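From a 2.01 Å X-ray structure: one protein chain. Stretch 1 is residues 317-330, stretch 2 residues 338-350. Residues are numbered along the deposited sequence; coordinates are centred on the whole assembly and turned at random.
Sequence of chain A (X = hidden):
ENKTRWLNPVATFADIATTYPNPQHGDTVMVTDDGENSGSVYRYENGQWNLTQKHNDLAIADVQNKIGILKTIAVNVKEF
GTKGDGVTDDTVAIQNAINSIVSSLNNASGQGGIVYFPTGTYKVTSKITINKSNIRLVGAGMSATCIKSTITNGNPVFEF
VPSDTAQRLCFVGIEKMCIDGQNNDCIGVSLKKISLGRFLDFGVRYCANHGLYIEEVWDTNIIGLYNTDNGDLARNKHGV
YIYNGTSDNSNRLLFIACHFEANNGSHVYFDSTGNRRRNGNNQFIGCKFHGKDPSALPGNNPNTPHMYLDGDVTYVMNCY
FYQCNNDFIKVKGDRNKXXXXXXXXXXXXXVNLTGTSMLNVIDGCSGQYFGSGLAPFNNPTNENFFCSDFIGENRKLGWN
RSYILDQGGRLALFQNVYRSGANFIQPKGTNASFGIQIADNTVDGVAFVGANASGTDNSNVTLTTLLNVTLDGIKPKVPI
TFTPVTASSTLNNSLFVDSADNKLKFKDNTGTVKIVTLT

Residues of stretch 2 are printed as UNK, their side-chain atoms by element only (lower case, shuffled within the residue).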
# COMPACT_ATOMS: atom_id res chain seq x y z
N MET A 317 -2.30 -7.90 -3.10
CA MET A 317 -2.21 -6.59 -3.73
C MET A 317 -0.76 -6.26 -4.07
O MET A 317 0.10 -6.22 -3.19
CB MET A 317 -2.79 -5.51 -2.82
CG MET A 317 -4.17 -5.82 -2.28
SD MET A 317 -5.43 -5.93 -3.58
CE MET A 317 -5.43 -4.25 -4.22
N ASN A 318 -0.52 -5.97 -5.35
CA ASN A 318 0.78 -5.55 -5.87
C ASN A 318 1.91 -6.38 -5.25
O ASN A 318 2.86 -5.86 -4.65
CB ASN A 318 1.01 -4.03 -5.70
CG ASN A 318 0.49 -3.45 -4.37
OD1 ASN A 318 -0.73 -3.34 -4.14
ND2 ASN A 318 1.42 -3.05 -3.51
N CYS A 319 1.80 -7.69 -5.40
CA CYS A 319 2.84 -8.58 -4.92
C CYS A 319 3.69 -9.08 -6.08
O CYS A 319 3.25 -9.12 -7.24
CB CYS A 319 2.28 -9.76 -4.12
SG CYS A 319 1.42 -9.28 -2.58
N TYR A 320 4.91 -9.47 -5.73
CA TYR A 320 5.94 -9.89 -6.67
C TYR A 320 6.18 -11.39 -6.49
O TYR A 320 6.50 -11.84 -5.37
CB TYR A 320 7.21 -9.09 -6.42
CG TYR A 320 8.50 -9.69 -6.97
CD1 TYR A 320 8.67 -9.93 -8.33
CD2 TYR A 320 9.54 -9.99 -6.11
CE1 TYR A 320 9.86 -10.47 -8.82
CE2 TYR A 320 10.71 -10.52 -6.57
CZ TYR A 320 10.87 -10.76 -7.91
OH TYR A 320 12.05 -11.30 -8.31
N PHE A 321 6.01 -12.15 -7.56
CA PHE A 321 6.22 -13.60 -7.57
C PHE A 321 7.31 -13.94 -8.57
O PHE A 321 7.25 -13.49 -9.72
CB PHE A 321 4.94 -14.34 -7.95
CG PHE A 321 3.86 -14.28 -6.90
CD1 PHE A 321 3.01 -13.17 -6.82
CD2 PHE A 321 3.71 -15.32 -5.99
CE1 PHE A 321 2.02 -13.10 -5.84
CE2 PHE A 321 2.71 -15.27 -5.00
CZ PHE A 321 1.86 -14.17 -4.93
N TYR A 322 8.28 -14.75 -8.16
CA TYR A 322 9.37 -15.11 -9.06
C TYR A 322 9.90 -16.51 -8.73
O TYR A 322 10.12 -16.83 -7.56
CB TYR A 322 10.50 -14.08 -8.98
CG TYR A 322 11.81 -14.55 -9.57
CD1 TYR A 322 11.95 -14.74 -10.93
CD2 TYR A 322 12.89 -14.83 -8.75
CE1 TYR A 322 13.14 -15.19 -11.46
CE2 TYR A 322 14.08 -15.28 -9.26
CZ TYR A 322 14.20 -15.45 -10.62
OH TYR A 322 15.39 -15.91 -11.13
N GLN A 323 10.08 -17.32 -9.78
CA GLN A 323 10.80 -18.59 -9.72
C GLN A 323 10.13 -19.62 -8.79
O GLN A 323 10.51 -19.75 -7.63
CB GLN A 323 12.25 -18.35 -9.30
CG GLN A 323 13.23 -19.49 -9.61
CD GLN A 323 13.68 -19.52 -11.08
OE1 GLN A 323 13.08 -18.86 -11.93
NE2 GLN A 323 14.70 -20.31 -11.38
N CYS A 324 9.11 -20.32 -9.32
CA CYS A 324 8.35 -21.35 -8.58
C CYS A 324 8.19 -22.66 -9.32
O CYS A 324 7.71 -22.68 -10.45
CB CYS A 324 6.98 -20.78 -8.20
SG CYS A 324 5.86 -21.92 -7.37
N ASN A 325 8.56 -23.76 -8.68
CA ASN A 325 8.39 -25.08 -9.28
C ASN A 325 7.00 -25.64 -8.98
O ASN A 325 6.86 -26.74 -8.45
CB ASN A 325 9.48 -26.01 -8.74
CG ASN A 325 9.48 -27.37 -9.42
OD1 ASN A 325 8.99 -27.52 -10.54
ND2 ASN A 325 10.03 -28.36 -8.74
N ASN A 326 5.97 -24.90 -9.38
CA ASN A 326 4.57 -25.20 -9.07
C ASN A 326 3.72 -24.03 -9.56
O ASN A 326 4.19 -23.21 -10.35
CB ASN A 326 4.36 -25.42 -7.57
CG ASN A 326 3.15 -26.31 -7.28
OD1 ASN A 326 2.01 -25.85 -7.30
ND2 ASN A 326 3.40 -27.58 -7.00
N ASP A 327 2.45 -23.96 -9.15
CA ASP A 327 1.67 -22.74 -9.37
C ASP A 327 2.20 -21.68 -8.42
O ASP A 327 2.57 -21.98 -7.29
CB ASP A 327 0.18 -22.97 -9.12
CG ASP A 327 -0.35 -24.20 -9.83
OD1 ASP A 327 -0.16 -24.31 -11.06
OD2 ASP A 327 -0.96 -25.05 -9.15
N PHE A 328 2.26 -20.43 -8.87
CA PHE A 328 2.63 -19.37 -7.97
C PHE A 328 1.58 -19.19 -6.86
O PHE A 328 1.92 -19.03 -5.68
CB PHE A 328 2.71 -18.02 -8.72
CG PHE A 328 4.04 -17.75 -9.38
CD1 PHE A 328 5.22 -17.77 -8.65
CD2 PHE A 328 4.11 -17.43 -10.73
CE1 PHE A 328 6.43 -17.51 -9.26
CE2 PHE A 328 5.32 -17.16 -11.34
CZ PHE A 328 6.49 -17.21 -10.60
N ILE A 329 0.29 -19.21 -7.23
CA ILE A 329 -0.81 -19.13 -6.28
C ILE A 329 -1.76 -20.27 -6.59
O ILE A 329 -2.41 -20.27 -7.65
CB ILE A 329 -1.56 -17.79 -6.32
CG1 ILE A 329 -0.61 -16.60 -6.20
CG2 ILE A 329 -2.62 -17.74 -5.19
CD1 ILE A 329 -1.30 -15.26 -6.36
N LYS A 330 -1.90 -21.22 -5.67
CA LYS A 330 -2.82 -22.35 -5.82
C LYS A 330 -4.03 -22.07 -4.94
O LYS A 330 -3.93 -22.07 -3.71
CB LYS A 330 -2.12 -23.65 -5.43
CG LYS A 330 -2.83 -24.90 -5.81
CD LYS A 330 -2.10 -26.11 -5.21
CE LYS A 330 -1.92 -27.25 -6.20
NZ LYS A 330 -0.80 -27.00 -7.18
N UNK A 338 -6.48 -10.94 -6.68
CA UNK A 338 -5.10 -10.91 -7.16
C UNK A 338 -5.02 -9.68 -8.05
O UNK A 338 -5.48 -9.69 -9.20
c UNK A 338 -4.65 -13.77 -5.94
c UNK A 338 -3.20 -12.27 -8.15
c UNK A 338 -4.72 -12.20 -7.92
c UNK A 338 -5.28 -13.48 -7.24
N UNK A 339 -4.50 -8.58 -7.52
CA UNK A 339 -4.61 -7.28 -8.16
C UNK A 339 -3.23 -6.65 -8.26
O UNK A 339 -2.55 -6.45 -7.24
c UNK A 339 -5.56 -6.35 -7.38
c UNK A 339 -5.42 -4.90 -7.86
c UNK A 339 -8.00 -5.97 -6.74
c UNK A 339 -7.01 -6.84 -7.49
N UNK A 340 -2.83 -6.30 -9.49
CA UNK A 340 -1.57 -5.62 -9.70
C UNK A 340 -0.34 -6.45 -9.41
O UNK A 340 0.72 -5.89 -9.12
N UNK A 341 -0.44 -7.78 -9.46
CA UNK A 341 0.72 -8.59 -9.17
C UNK A 341 1.51 -8.86 -10.44
O UNK A 341 0.98 -8.84 -11.55
c UNK A 341 0.31 -9.92 -8.50
s UNK A 341 -0.62 -9.64 -6.96
N UNK A 342 2.77 -9.22 -10.26
CA UNK A 342 3.58 -9.65 -11.38
C UNK A 342 4.18 -11.00 -11.08
O UNK A 342 4.64 -11.25 -9.96
o UNK A 342 4.66 -8.26 -14.09
c UNK A 342 5.23 -8.84 -13.11
c UNK A 342 4.67 -8.64 -11.71
o UNK A 342 6.22 -9.59 -13.20
N UNK A 343 4.21 -11.86 -12.10
CA UNK A 343 4.60 -13.26 -12.00
C UNK A 343 5.69 -13.53 -13.03
O UNK A 343 5.50 -13.23 -14.21
c UNK A 343 0.92 -14.36 -9.40
c UNK A 343 -0.08 -13.48 -9.85
c UNK A 343 0.07 -12.82 -11.10
c UNK A 343 2.06 -14.57 -10.20
c UNK A 343 3.41 -14.18 -12.28
c UNK A 343 2.21 -13.91 -11.43
c UNK A 343 1.20 -13.06 -11.87
N UNK A 344 6.80 -14.11 -12.59
CA UNK A 344 7.89 -14.41 -13.52
C UNK A 344 8.45 -15.80 -13.26
O UNK A 344 9.18 -16.00 -12.28
c UNK A 344 9.98 -13.44 -14.57
c UNK A 344 9.72 -12.84 -15.80
c UNK A 344 11.17 -14.13 -14.41
c UNK A 344 11.82 -13.62 -16.65
c UNK A 344 10.64 -12.93 -16.84
o UNK A 344 12.72 -13.72 -17.68
c UNK A 344 12.09 -14.22 -15.44
c UNK A 344 8.99 -13.35 -13.44
N UNK A 345 8.15 -16.74 -14.16
CA UNK A 345 8.80 -18.04 -14.27
C UNK A 345 8.29 -19.05 -13.26
O UNK A 345 8.86 -19.19 -12.17
n UNK A 345 12.21 -19.40 -14.48
o UNK A 345 10.51 -19.48 -15.94
c UNK A 345 11.03 -19.00 -14.94
c UNK A 345 10.32 -17.92 -14.15
N UNK A 346 7.26 -19.81 -13.63
CA UNK A 346 6.83 -20.95 -12.84
C UNK A 346 6.52 -22.14 -13.75
O UNK A 346 6.40 -22.00 -14.97
c UNK A 346 5.60 -20.61 -12.00
s UNK A 346 4.12 -20.25 -13.03
N UNK A 347 6.42 -23.31 -13.15
CA UNK A 347 6.16 -24.53 -13.90
C UNK A 347 4.66 -24.80 -14.06
O UNK A 347 4.29 -25.54 -14.97
c UNK A 347 6.84 -25.73 -13.21
c UNK A 347 8.30 -25.46 -12.97
o UNK A 347 6.23 -25.97 -11.94
N UNK A 348 3.80 -24.18 -13.25
CA UNK A 348 2.36 -24.32 -13.39
C UNK A 348 1.68 -23.07 -13.90
O UNK A 348 2.24 -22.35 -14.73
N UNK A 349 0.47 -22.80 -13.42
CA UNK A 349 -0.21 -21.54 -13.69
C UNK A 349 0.31 -20.45 -12.74
O UNK A 349 0.80 -20.74 -11.65
c UNK A 349 -2.32 -22.78 -14.32
c UNK A 349 -3.14 -25.07 -14.56
c UNK A 349 -3.48 -24.80 -15.87
c UNK A 349 -1.71 -21.69 -13.49
c UNK A 349 -2.68 -22.54 -15.64
o UNK A 349 -4.06 -25.77 -16.66
c UNK A 349 -2.55 -24.06 -13.78
c UNK A 349 -3.26 -23.53 -16.42
N UNK A 350 0.17 -19.19 -13.18
CA UNK A 350 0.35 -18.09 -12.24
C UNK A 350 -0.67 -18.20 -11.12
O UNK A 350 -0.32 -18.11 -9.94
c UNK A 350 3.42 -16.89 -14.98
c UNK A 350 1.27 -16.45 -13.98
c UNK A 350 2.48 -17.14 -14.00
c UNK A 350 1.98 -15.21 -15.94
c UNK A 350 0.22 -16.72 -12.92
c UNK A 350 1.04 -15.48 -14.96
c UNK A 350 3.18 -15.92 -15.96
O HOH W 1 7.59 -10.77 -11.22

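Position 338 has four side-chain carbons, forked at the first, with one arm two carbons long. Its end reaches the side chain of Ile329. This is Ile338; its CD1 lies 3.7 Å from Ile329 CD1.

Position 339 has the same four carbons and the same fork, packed against Met317. It is Ile339. Its CG2 is 3.7 Å from Met317 CE, and Asn318 N donates to Ile339 O at 2.8 Å.

Position 340 has no side-chain atoms, and its backbone lies against Asn318. It is Gly340. Its phi of 67° by itself favours glycine.

Position 341 carries one carbon, then one sulfur, which faces Cys319. It is Cys341. Cys319 N donates to Cys341 SG at 3.5 Å.

Position 342 has two carbons, the second bearing two oxygens. The backbone at this position bonds both ways, N to Cys319 O at 3.1 Å and O from Phe321 N at 2.9 Å. The residue is Asp342. Water 1 donates to Asp342 OD1 at 2.7 Å and to Phe321 O at 3.1 Å, linking the strands.

Position 343 has one carbon and a six-carbon ring without oxygen, lying over one face of the Phe321 ring. It is Phe343. Its CE1 is 3.5 Å from Phe321 CD1. The planes are near parallel but slid apart, so the rings barely overlap.

Position 344 has a similar ring bearing one oxygen, beside the Tyr322 ring. It is Tyr344. Its CD2 is 3.6 Å from Tyr322 CD1. Gln323 N donates to Tyr344 O at 3.0 Å.

Position 345 has two carbons, the second carrying one oxygen and one nitrogen, and it meets Gln323. This amide is Asn345. Its ND2 donates to Gln323 OE1 at 2.7 Å.

Position 346 has one carbon, then sulfur, with the carbon over the Phe328 ring face. It is Cys346. Its CB is 3.5 Å from Phe328 CE2.

Position 347 has one carbon carrying an oxygen and a carbon, set against Asn325. It is Thr347, whose CG2 is 3.3 Å from Asn325 OD1.

Position 348 has no side chain, and its backbone passes Asp327. It is Gly348. An ideal CB would clash with Asp327 OD1, 2.2 Å away.

Position 349 has a ring bearing one oxygen, near Asp327. It is Tyr349. Its N donates to Asp327 OD1 at 2.9 Å.

Position 350 has a plain six-carbon ring touching Phe328. It is Phe350. Its CD1 is 3.7 Å from Phe328 CD2.

The contact joins two parallel strands, their axes 1° apart in direction. Backbone hydrogen bonds set the register. Like residues pair across it: Phe321 with Phe343, Tyr322 with Tyr344, Cys324 with Cys346. Phe321, Phe343, Cys324 and Cys346 share one face. Tyr320, Asp342, Tyr322 and Tyr344 share the other. Phe328 extends the apolar packing, touching Phe343, Cys346 and Phe350.

Stretch 2 (338-350) IIGCDFYNCTGYF
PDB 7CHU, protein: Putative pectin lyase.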